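Local coordinates for protein gdp-l-fucose synthetase (Naegleria fowleri, PDB 6AQZ) that binds NADP and probably catalyses the epimerisation and NADPH-dependent reduction that yield GDP-L-fucose, at residues D25-T30 and Y80-A85. Residues are numbered along the deposited sequence; the frame is centred on the assembly and turned at random.
Sequences DVILVT and YVIHLA. With NAP (NADP nicotinamide-adenine-dinucleotide phosphate), chain G.
Strands V26-T30 and Y80-H83 run parallel, their axes 14° apart, and backbone hydrogen bonds alternate between the strands: Y80 N to V26 O, L28 N to Y80 O, I82 N to L28 O (2.8 Å) and T30 N to I82 O. I27, V29, Y80 and I82 line one face, where beta-branched I27, V29 and I82 favour extended backbone and give compact apolar packing: I27 CG1 packs on Y80 CB at 4.1 Å, and V29 CG2 meets I82 CB at 4.2 Å. D25 sets its carboxylate beside the edge of the Y80 ring, the planes 71° apart, while its oxygens are held by T22 and T79. On the other face L28 CB touches V81 CG2 at 4.0 Å, beneath F73 of helix 66-76. These are central strands of the Rossmann fold, and both end at the C-terminal side of the sheet, where NADP binds; V26-T30 leads into what is probably the glycine-rich GxGxxG turn. There T30 turns OG1 between its own N and carbonyl carbon (chi1 79°), which brings the hydroxyl into a 2.9 Å hydrogen bond with H83 ND1, at the edge of the imidazole. The same OG1 accepts a nearly straight bond from A85 N (3.0 Å), so a small hydroxyl ties strand end and loop together; the ring's other nitrogen, NE2, is hydrogen-bonded to N109. L84 N reaches T30 O from above the carbonyl plane, as the chain leaves the strand, and L84 CD1 rests on V29 CG1. Beyond, L84 O receives a weak hydrogen bond from O3D of NADP (3.2 Å), and compact A85 brings its CA to 3.5 Å from O4B of the adenosine ribose.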
# COMPACT_ATOMS: atom_id res chain seq x y z
N ASP A 25 9.06 27.38 -18.70
CA ASP A 25 8.82 26.27 -17.81
C ASP A 25 8.20 26.74 -16.52
O ASP A 25 8.55 27.80 -15.98
CB ASP A 25 10.13 25.54 -17.49
CG ASP A 25 10.63 24.72 -18.63
OD1 ASP A 25 9.84 23.91 -19.18
OD2 ASP A 25 11.82 24.89 -18.98
N VAL A 26 7.32 25.91 -15.98
CA VAL A 26 6.64 26.15 -14.72
C VAL A 26 6.97 24.95 -13.86
O VAL A 26 6.69 23.81 -14.26
CB VAL A 26 5.12 26.29 -14.91
CG1 VAL A 26 4.44 26.66 -13.61
CG2 VAL A 26 4.78 27.27 -16.02
N ILE A 27 7.57 25.18 -12.70
CA ILE A 27 7.96 24.10 -11.81
C ILE A 27 7.13 24.23 -10.55
O ILE A 27 7.29 25.20 -9.79
CB ILE A 27 9.45 24.12 -11.47
CG1 ILE A 27 10.33 24.10 -12.72
CG2 ILE A 27 9.78 22.92 -10.57
CD1 ILE A 27 10.67 25.52 -13.28
N LEU A 28 6.28 23.23 -10.29
CA LEU A 28 5.41 23.20 -9.12
C LEU A 28 6.07 22.39 -8.02
O LEU A 28 6.47 21.24 -8.24
CB LEU A 28 4.06 22.59 -9.50
CG LEU A 28 2.85 22.82 -8.60
CD1 LEU A 28 2.54 24.30 -8.44
CD2 LEU A 28 1.64 22.03 -9.13
N VAL A 29 6.21 22.99 -6.84
CA VAL A 29 6.84 22.33 -5.69
C VAL A 29 5.77 22.20 -4.62
O VAL A 29 5.43 23.18 -3.94
CB VAL A 29 8.07 23.10 -5.17
CG1 VAL A 29 8.73 22.36 -4.00
CG2 VAL A 29 9.09 23.34 -6.27
N THR A 30 5.22 20.99 -4.44
CA THR A 30 4.35 20.77 -3.30
C THR A 30 5.22 20.65 -2.06
O THR A 30 6.37 20.20 -2.13
CB THR A 30 3.50 19.50 -3.45
OG1 THR A 30 4.29 18.35 -3.13
CG2 THR A 30 2.91 19.39 -4.88
N TYR A 80 7.16 20.74 -14.82
CA TYR A 80 7.89 19.89 -13.89
C TYR A 80 7.22 20.00 -12.54
O TYR A 80 6.61 21.02 -12.21
CB TYR A 80 9.37 20.28 -13.81
CG TYR A 80 10.09 19.98 -15.11
CD1 TYR A 80 10.57 18.71 -15.38
CD2 TYR A 80 10.24 20.96 -16.10
CE1 TYR A 80 11.21 18.42 -16.59
CE2 TYR A 80 10.88 20.68 -17.32
CZ TYR A 80 11.36 19.41 -17.55
OH TYR A 80 12.00 19.13 -18.74
N VAL A 81 7.28 18.92 -11.77
CA VAL A 81 6.72 18.89 -10.43
C VAL A 81 7.75 18.27 -9.50
O VAL A 81 8.30 17.19 -9.79
CB VAL A 81 5.38 18.12 -10.41
CG1 VAL A 81 4.94 17.81 -8.96
CG2 VAL A 81 4.32 18.93 -11.09
N ILE A 82 8.04 18.95 -8.40
CA ILE A 82 8.80 18.38 -7.29
C ILE A 82 7.81 18.18 -6.16
O ILE A 82 7.29 19.15 -5.61
CB ILE A 82 9.97 19.27 -6.85
CG1 ILE A 82 10.91 19.53 -8.02
CG2 ILE A 82 10.72 18.60 -5.70
CD1 ILE A 82 12.10 20.38 -7.62
N HIS A 83 7.53 16.92 -5.82
CA HIS A 83 6.48 16.56 -4.87
C HIS A 83 7.12 16.27 -3.52
O HIS A 83 7.62 15.17 -3.28
CB HIS A 83 5.69 15.35 -5.40
CG HIS A 83 4.73 14.77 -4.41
ND1 HIS A 83 3.96 15.54 -3.57
CD2 HIS A 83 4.38 13.48 -4.17
CE1 HIS A 83 3.20 14.76 -2.83
NE2 HIS A 83 3.43 13.50 -3.18
N LEU A 84 7.15 17.29 -2.64
CA LEU A 84 7.71 17.14 -1.30
C LEU A 84 6.64 17.09 -0.21
O LEU A 84 6.95 16.69 0.91
CB LEU A 84 8.68 18.30 -1.00
CG LEU A 84 9.81 18.56 -2.01
CD1 LEU A 84 10.62 19.79 -1.59
CD2 LEU A 84 10.75 17.39 -2.24
N ALA A 85 5.41 17.48 -0.50
CA ALA A 85 4.40 17.52 0.55
C ALA A 85 4.16 16.11 1.08
O ALA A 85 4.15 15.13 0.33
CB ALA A 85 3.09 18.10 -0.00
PA NAP G . 8.17 19.61 6.57
O1A NAP G . 7.33 19.08 7.69
O2A NAP G . 9.37 20.49 6.83
O5B NAP G . 7.25 20.39 5.44
C5B NAP G . 6.38 19.46 4.91
C4B NAP G . 5.57 20.20 3.81
O4B NAP G . 4.36 19.49 3.48
C3B NAP G . 5.20 21.68 4.24
O3B NAP G . 5.28 22.53 3.13
C2B NAP G . 3.70 21.53 4.55
O2B NAP G . 2.98 22.62 4.26
C1B NAP G . 3.34 20.48 3.41
N9A NAP G . 2.04 19.86 3.64
C8A NAP G . 1.70 18.96 4.63
N7A NAP G . 0.41 18.56 4.56
C5A NAP G . -0.10 19.26 3.48
C6A NAP G . -1.37 19.27 2.92
N6A NAP G . -2.39 18.48 3.45
N1A NAP G . -1.65 20.02 1.82
C2A NAP G . -0.59 20.75 1.35
N3A NAP G . 0.68 20.85 1.79
C4A NAP G . 0.90 20.07 2.88
O3 NAP G . 8.63 18.16 5.88
PN NAP G . 10.09 18.19 5.23
O1N NAP G . 10.27 19.27 4.23
O2N NAP G . 11.18 17.76 6.18
O5D NAP G . 10.07 16.78 4.20
C5D NAP G . 9.37 16.97 3.03
C4D NAP G . 9.58 15.67 2.27
O4D NAP G . 10.89 15.18 2.59
C3D NAP G . 8.54 14.59 2.85
O3D NAP G . 8.02 13.85 1.80
C2D NAP G . 9.42 13.74 3.78
O2D NAP G . 9.08 12.40 3.82
C1D NAP G . 10.80 13.85 3.06
N1N NAP G . 11.90 13.50 4.00
C2N NAP G . 12.31 14.36 5.03
C3N NAP G . 13.31 13.98 5.90
C7N NAP G . 13.72 14.90 7.01
O7N NAP G . 14.55 14.59 7.87
N7N NAP G . 13.14 16.18 7.08
C4N NAP G . 14.00 12.67 5.80
C5N NAP G . 13.49 11.82 4.69
C6N NAP G . 12.52 12.23 3.87
P2B NAP G . 2.78 23.87 5.61
O1X NAP G . 4.19 24.36 5.70
O2X NAP G . 1.76 24.80 4.94
O3X NAP G . 2.28 22.99 6.71